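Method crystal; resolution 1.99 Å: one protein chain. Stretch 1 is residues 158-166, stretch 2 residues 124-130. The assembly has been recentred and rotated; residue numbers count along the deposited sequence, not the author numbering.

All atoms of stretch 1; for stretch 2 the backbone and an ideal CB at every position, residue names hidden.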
ATOM      1  N   GLU A 158      -3.904 -12.385  -3.106  1.00 31.39           N
ATOM      2  CA  GLU A 158      -5.289 -12.171  -2.677  1.00 28.39           C
ATOM      3  C   GLU A 158      -6.281 -12.232  -3.833  1.00 24.93           C
ATOM      4  O   GLU A 158      -7.405 -12.738  -3.671  1.00 31.95           O
ATOM      5  CB  GLU A 158      -5.433 -10.846  -1.917  1.00 36.51           C
ATOM      6  CG  GLU A 158      -5.029 -10.937  -0.452  1.00 52.89           C
ATOM      7  CD  GLU A 158      -4.766  -9.579   0.175  1.00 62.29           C
ATOM      8  OE1 GLU A 158      -5.656  -8.700   0.114  1.00 68.22           O
ATOM      9  OE2 GLU A 158      -3.663  -9.395   0.732  1.00 60.68           O
ATOM     10  N   TYR A 159      -5.866 -11.755  -5.001  1.00 23.89           N
ATOM     11  CA  TYR A 159      -6.786 -11.660  -6.136  1.00 27.76           C
ATOM     12  C   TYR A 159      -6.524 -12.605  -7.311  1.00 29.53           C
ATOM     13  O   TYR A 159      -7.428 -12.876  -8.096  1.00 28.29           O
ATOM     14  CB  TYR A 159      -6.868 -10.216  -6.622  1.00 30.90           C
ATOM     15  CG  TYR A 159      -7.394  -9.311  -5.532  1.00 26.72           C
ATOM     16  CD1 TYR A 159      -8.738  -9.336  -5.179  1.00 27.45           C
ATOM     17  CD2 TYR A 159      -6.550  -8.462  -4.845  1.00 26.86           C
ATOM     18  CE1 TYR A 159      -9.228  -8.529  -4.173  1.00 29.09           C
ATOM     19  CE2 TYR A 159      -7.031  -7.647  -3.836  1.00 30.15           C
ATOM     20  CZ  TYR A 159      -8.375  -7.693  -3.501  1.00 30.95           C
ATOM     21  OH  TYR A 159      -8.860  -6.881  -2.501  1.00 33.71           O
ATOM     22  N   GLY A 160      -5.293 -13.085  -7.442  1.00 26.36           N
ATOM     23  CA  GLY A 160      -4.955 -13.993  -8.529  1.00 26.78           C
ATOM     24  C   GLY A 160      -4.944 -13.334  -9.894  1.00 35.90           C
ATOM     25  O   GLY A 160      -5.213 -12.141 -10.012  1.00 34.83           O
ATOM     26  N   THR A 161      -4.633 -14.118 -10.930  1.00 36.86           N
ATOM     27  CA  THR A 161      -4.441 -13.589 -12.283  1.00 36.17           C
ATOM     28  C   THR A 161      -5.734 -13.132 -12.968  1.00 41.70           C
ATOM     29  O   THR A 161      -5.702 -12.514 -14.032  1.00 47.63           O
ATOM     30  CB  THR A 161      -3.703 -14.618 -13.180  1.00 47.51           C
ATOM     31  OG1 THR A 161      -4.548 -15.754 -13.402  1.00 47.68           O
ATOM     32  CG2 THR A 161      -2.423 -15.075 -12.514  1.00 36.99           C
ATOM     33  N   GLN A 162      -6.868 -13.427 -12.340  1.00 43.39           N
ATOM     34  CA  GLN A 162      -8.181 -13.001 -12.817  1.00 52.73           C
ATOM     35  C   GLN A 162      -8.333 -11.476 -12.779  1.00 47.85           C
ATOM     36  O   GLN A 162      -9.019 -10.882 -13.615  1.00 48.73           O
ATOM     37  CB  GLN A 162      -9.259 -13.644 -11.931  1.00 64.90           C
ATOM     38  CG  GLN A 162     -10.662 -13.689 -12.504  1.00 66.39           C
ATOM     39  CD  GLN A 162     -11.701 -14.135 -11.469  1.00 62.44           C
ATOM     40  OE1 GLN A 162     -11.363 -14.533 -10.347  1.00 50.91           O
ATOM     41  NE2 GLN A 162     -12.970 -14.067 -11.849  1.00 57.17           N
ATOM     42  N   GLN A 163      -7.712 -10.839 -11.795  1.00 37.90           N
ATOM     43  CA  GLN A 163      -7.837  -9.398 -11.648  1.00 40.85           C
ATOM     44  C   GLN A 163      -6.502  -8.682 -11.747  1.00 38.65           C
ATOM     45  O   GLN A 163      -6.459  -7.452 -11.823  1.00 41.99           O
ATOM     46  CB  GLN A 163      -8.498  -9.041 -10.316  1.00 49.63           C
ATOM     47  CG  GLN A 163     -10.005  -9.204 -10.293  1.00 50.88           C
ATOM     48  CD  GLN A 163     -10.620  -8.589  -9.047  1.00 57.15           C
ATOM     49  OE1 GLN A 163     -10.750  -9.253  -8.017  1.00 65.45           O
ATOM     50  NE2 GLN A 163     -10.983  -7.312  -9.131  1.00 45.83           N
ATOM     51  N   LEU A 164      -5.410  -9.434 -11.713  1.00 31.62           N
ATOM     52  CA  LEU A 164      -4.103  -8.809 -11.780  1.00 26.86           C
ATOM     53  C   LEU A 164      -3.233  -9.495 -12.817  1.00 37.84           C
ATOM     54  O   LEU A 164      -2.870 -10.659 -12.658  1.00 34.33           O
ATOM     55  CB  LEU A 164      -3.413  -8.824 -10.417  1.00 33.70           C
ATOM     56  CG  LEU A 164      -2.414  -7.678 -10.236  1.00 46.26           C
ATOM     57  CD1 LEU A 164      -3.168  -6.359 -10.113  1.00 49.82           C
ATOM     58  CD2 LEU A 164      -1.510  -7.903  -9.031  1.00 42.65           C
ATOM     59  N   SER A 165      -2.915  -8.760 -13.877  1.00 32.35           N
ATOM     60  CA  SER A 165      -2.009  -9.238 -14.907  1.00 35.06           C
ATOM     61  C   SER A 165      -0.636  -8.639 -14.666  1.00 38.89           C
ATOM     62  O   SER A 165      -0.469  -7.415 -14.737  1.00 39.40           O
ATOM     63  CB  SER A 165      -2.520  -8.815 -16.283  1.00 40.36           C
ATOM     64  OG  SER A 165      -1.515  -8.990 -17.270  1.00 52.80           O
ATOM     65  N   VAL A 166       0.343  -9.490 -14.372  1.00 34.91           N
ATOM     66  CA  VAL A 166       1.671  -9.017 -14.006  1.00 35.87           C
ATOM     67  C   VAL A 166       2.676  -9.104 -15.150  1.00 38.44           C
ATOM     68  O   VAL A 166       3.850  -8.800 -14.964  1.00 40.21           O
ATOM     69  CB  VAL A 166       2.233  -9.776 -12.792  1.00 41.85           C
ATOM     70  CG1 VAL A 166       1.495  -9.367 -11.527  1.00 42.68           C
ATOM     71  CG2 VAL A 166       2.140 -11.274 -13.017  1.00 39.41           C
ATOM     72  N   UNK A 124     -10.251  -0.891  -8.866  1.00 37.02           N
ATOM     73  CA  UNK A 124      -9.822  -2.257  -9.176  1.00 38.84           C
ATOM     74  C   UNK A 124      -8.361  -2.487  -8.813  1.00 32.17           C
ATOM     75  O   UNK A 124      -7.565  -1.542  -8.840  1.00 29.36           O
ATOM     76  CB  UNK A 124     -10.039  -2.555 -10.661  1.00 38.84           C
ATOM     77  N   UNK A 125      -8.009  -3.737  -8.468  1.00 33.13           N
ATOM     78  CA  UNK A 125      -6.615  -4.034  -8.110  1.00 30.98           C
ATOM     79  C   UNK A 125      -5.623  -3.609  -9.190  1.00 26.62           C
ATOM     80  O   UNK A 125      -4.569  -3.056  -8.857  1.00 26.97           O
ATOM     81  CB  UNK A 125      -6.456  -5.531  -7.837  1.00 30.98           C
ATOM     82  N   UNK A 126      -5.942  -3.836 -10.458  1.00 27.29           N
ATOM     83  CA  UNK A 126      -4.998  -3.453 -11.505  1.00 26.31           C
ATOM     84  C   UNK A 126      -4.768  -1.946 -11.503  1.00 28.46           C
ATOM     85  O   UNK A 126      -3.636  -1.489 -11.662  1.00 27.72           O
ATOM     86  CB  UNK A 126      -5.505  -3.908 -12.875  1.00 26.31           C
ATOM     87  N   UNK A 127      -5.844  -1.182 -11.318  1.00 28.17           N
ATOM     88  CA  UNK A 127      -5.751   0.278 -11.282  1.00 28.56           C
ATOM     89  C   UNK A 127      -4.823   0.774 -10.174  1.00 32.66           C
ATOM     90  O   UNK A 127      -3.965   1.632 -10.405  1.00 32.36           O
ATOM     91  CB  UNK A 127      -7.143   0.885 -11.096  1.00 28.56           C
ATOM     92  N   UNK A 128      -5.001   0.247  -8.966  1.00 28.78           N
ATOM     93  CA  UNK A 128      -4.160   0.653  -7.843  1.00 20.95           C
ATOM     94  C   UNK A 128      -2.701   0.250  -8.010  1.00 25.02           C
ATOM     95  O   UNK A 128      -1.798   1.041  -7.762  1.00 23.87           O
ATOM     96  CB  UNK A 128      -4.706   0.053  -6.546  1.00 20.95           C
ATOM     97  N   UNK A 129      -2.456  -0.996  -8.393  1.00 25.75           N
ATOM     98  CA  UNK A 129      -1.061  -1.423  -8.509  1.00 28.02           C
ATOM     99  C   UNK A 129      -0.338  -0.609  -9.596  1.00 22.16           C
ATOM    100  O   UNK A 129       0.794  -0.160  -9.394  1.00 23.21           O
ATOM    101  CB  UNK A 129      -0.986  -2.918  -8.824  1.00 28.02           C
ATOM    102  N   UNK A 130      -0.998  -0.411 -10.739  1.00 21.88           N
ATOM    103  CA  UNK A 130      -0.425   0.407 -11.816  1.00 26.52           C
ATOM    104  C   UNK A 130      -0.111   1.817 -11.322  1.00 30.44           C
ATOM    105  O   UNK A 130       0.946   2.371 -11.607  1.00 28.38           O
ATOM    106  CB  UNK A 130      -1.383   0.471 -13.007  1.00 26.52           C
TER

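Position 124 sits just before a helix, with phi/psi of -62/151, and its CA-to-CB bond points sideways. Stretch 1 offers little here: the ideal CB is 5.1 Å from Gln-163 NE2, near but not touching. Residues that like the N-cap, such as serine, threonine or aspartate, would suit, and phi also admits proline. The deposited residue is Pro-124. It makes no contact with stretch 1, but its carbonyl O accepts the helical hydrogen bond from the backbone N of position 128, 3.1 Å away.

Position 125 opens the helix and points toward stretch 1. Its ideal CB lies 4.1 Å from Leu-164 CD1 and 4.2 Å from Tyr-159 CD2, so a methyl group and an aromatic ring border the same site. A compact apolar side chain is called for: valine, alanine or proline would be reasonable. Phi of -54 allows proline, and at the first turn of a helix the lack of a backbone N-H costs little. The deposited Pro-125 uses its ring well. Its CG lies 4.0 Å from the centroid of the Tyr-159 ring and only 10° off the ring normal, a CH-pi contact over the face. Its CB is 4.2 Å from Leu-164 CD1, while its CD meets Gln-163 NE2 at 3.3 Å.

Position 126 is the closest in register, its CA 5.4 Å from Leu-164 CA. CA-to-CB points sideways, yet beyond it the backbone of Ser-165 presents both an N-H and a carbonyl. A side chain with a donor and an acceptor could serve both; glutamine fits naturally, while glutamate could answer the N-H alone. Here it is Gln-126, with chi1 t and chi2 p. Ser-165 N donates to Gln-126 OE1 at 2.9 Å and 172°, nearly straight, and Gln-126 NE2 returns a weak bond to Ser-165 O at 3.4 Å. The amide thus reads a backbone rather than a side chain. One water links the stretches nearby, accepting from Gln-126 N at 3.0 Å and donating to Gln-163 O at 2.7 Å.

Position 127 points away, and its ideal CB finds nothing of stretch 1 within 5.5 Å. Any good helix former would do; Ala-127 is one.

Position 128 points sideways and is likewise out of contact, so stretch 1 sets no preference. Leu-128 occupies it.

Position 129 comes one turn after 125 and again points toward stretch 1, its ideal CB 4.3 Å from Leu-164 CD1. Leucine, isoleucine, valine or methionine would answer that methyl. Ile-129 does so through CG1, 3.9 Å from Leu-164 CD1, so that this one methyl touches both Pro-125 and Ile-129.

Position 130 points sideways, with no atom of stretch 1 within 5.5 Å of its ideal CB. A polar residue able to hold the side chain at 126 is plausible. Asp-130 does this: Gln-126 NE2 donates to Asp-130 OD1 at 3.1 Å and 171°, steadying the amide that grips Ser-165.

Stretch 2, residues 124-130: PPQALID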
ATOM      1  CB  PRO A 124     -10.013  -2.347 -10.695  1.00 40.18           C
ATOM      2  CG  PRO A 124     -10.981  -1.265 -11.037  1.00 45.92           C
ATOM      3  CD  PRO A 124     -10.686  -0.162 -10.070  1.00 43.31           C
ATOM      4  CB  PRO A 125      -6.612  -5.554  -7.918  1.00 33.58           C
ATOM      5  CG  PRO A 125      -8.031  -5.872  -7.481  1.00 33.97           C
ATOM      6  CD  PRO A 125      -8.901  -4.897  -8.262  1.00 33.17           C
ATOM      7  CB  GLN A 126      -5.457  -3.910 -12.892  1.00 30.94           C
ATOM      8  CG  GLN A 126      -4.392  -3.736 -13.941  1.00 33.91           C
ATOM      9  CD  GLN A 126      -3.415  -4.904 -13.967  1.00 38.77           C
ATOM     10  OE1 GLN A 126      -3.822  -6.053 -14.095  1.00 38.74           O
ATOM     11  NE2 GLN A 126      -2.125  -4.610 -13.856  1.00 33.05           N
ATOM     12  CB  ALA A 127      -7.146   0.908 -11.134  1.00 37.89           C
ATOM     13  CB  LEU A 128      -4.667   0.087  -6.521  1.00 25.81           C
ATOM     14  CG  LEU A 128      -3.823   0.568  -5.327  1.00 29.46           C
ATOM     15  CD1 LEU A 128      -3.780   2.100  -5.262  1.00 25.80           C
ATOM     16  CD2 LEU A 128      -4.319  -0.001  -3.995  1.00 27.35           C
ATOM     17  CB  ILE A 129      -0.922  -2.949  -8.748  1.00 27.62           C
ATOM     18  CG1 ILE A 129      -1.603  -3.736  -7.628  1.00 24.83           C
ATOM     19  CG2 ILE A 129       0.549  -3.338  -8.878  1.00 24.41           C
ATOM     20  CD1 ILE A 129      -1.103  -3.411  -6.237  1.00 25.77           C
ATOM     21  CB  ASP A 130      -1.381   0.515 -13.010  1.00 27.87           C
ATOM     22  CG  ASP A 130      -1.491  -0.771 -13.819  1.00 33.25           C
ATOM     23  OD1 ASP A 130      -0.967  -1.821 -13.397  1.00 30.19           O
ATOM     24  OD2 ASP A 130      -2.128  -0.718 -14.893  1.00 38.48           O
TER
HETATM   25  O   HOH W   1      -8.191  -5.328 -11.697  1.00 34.80           O
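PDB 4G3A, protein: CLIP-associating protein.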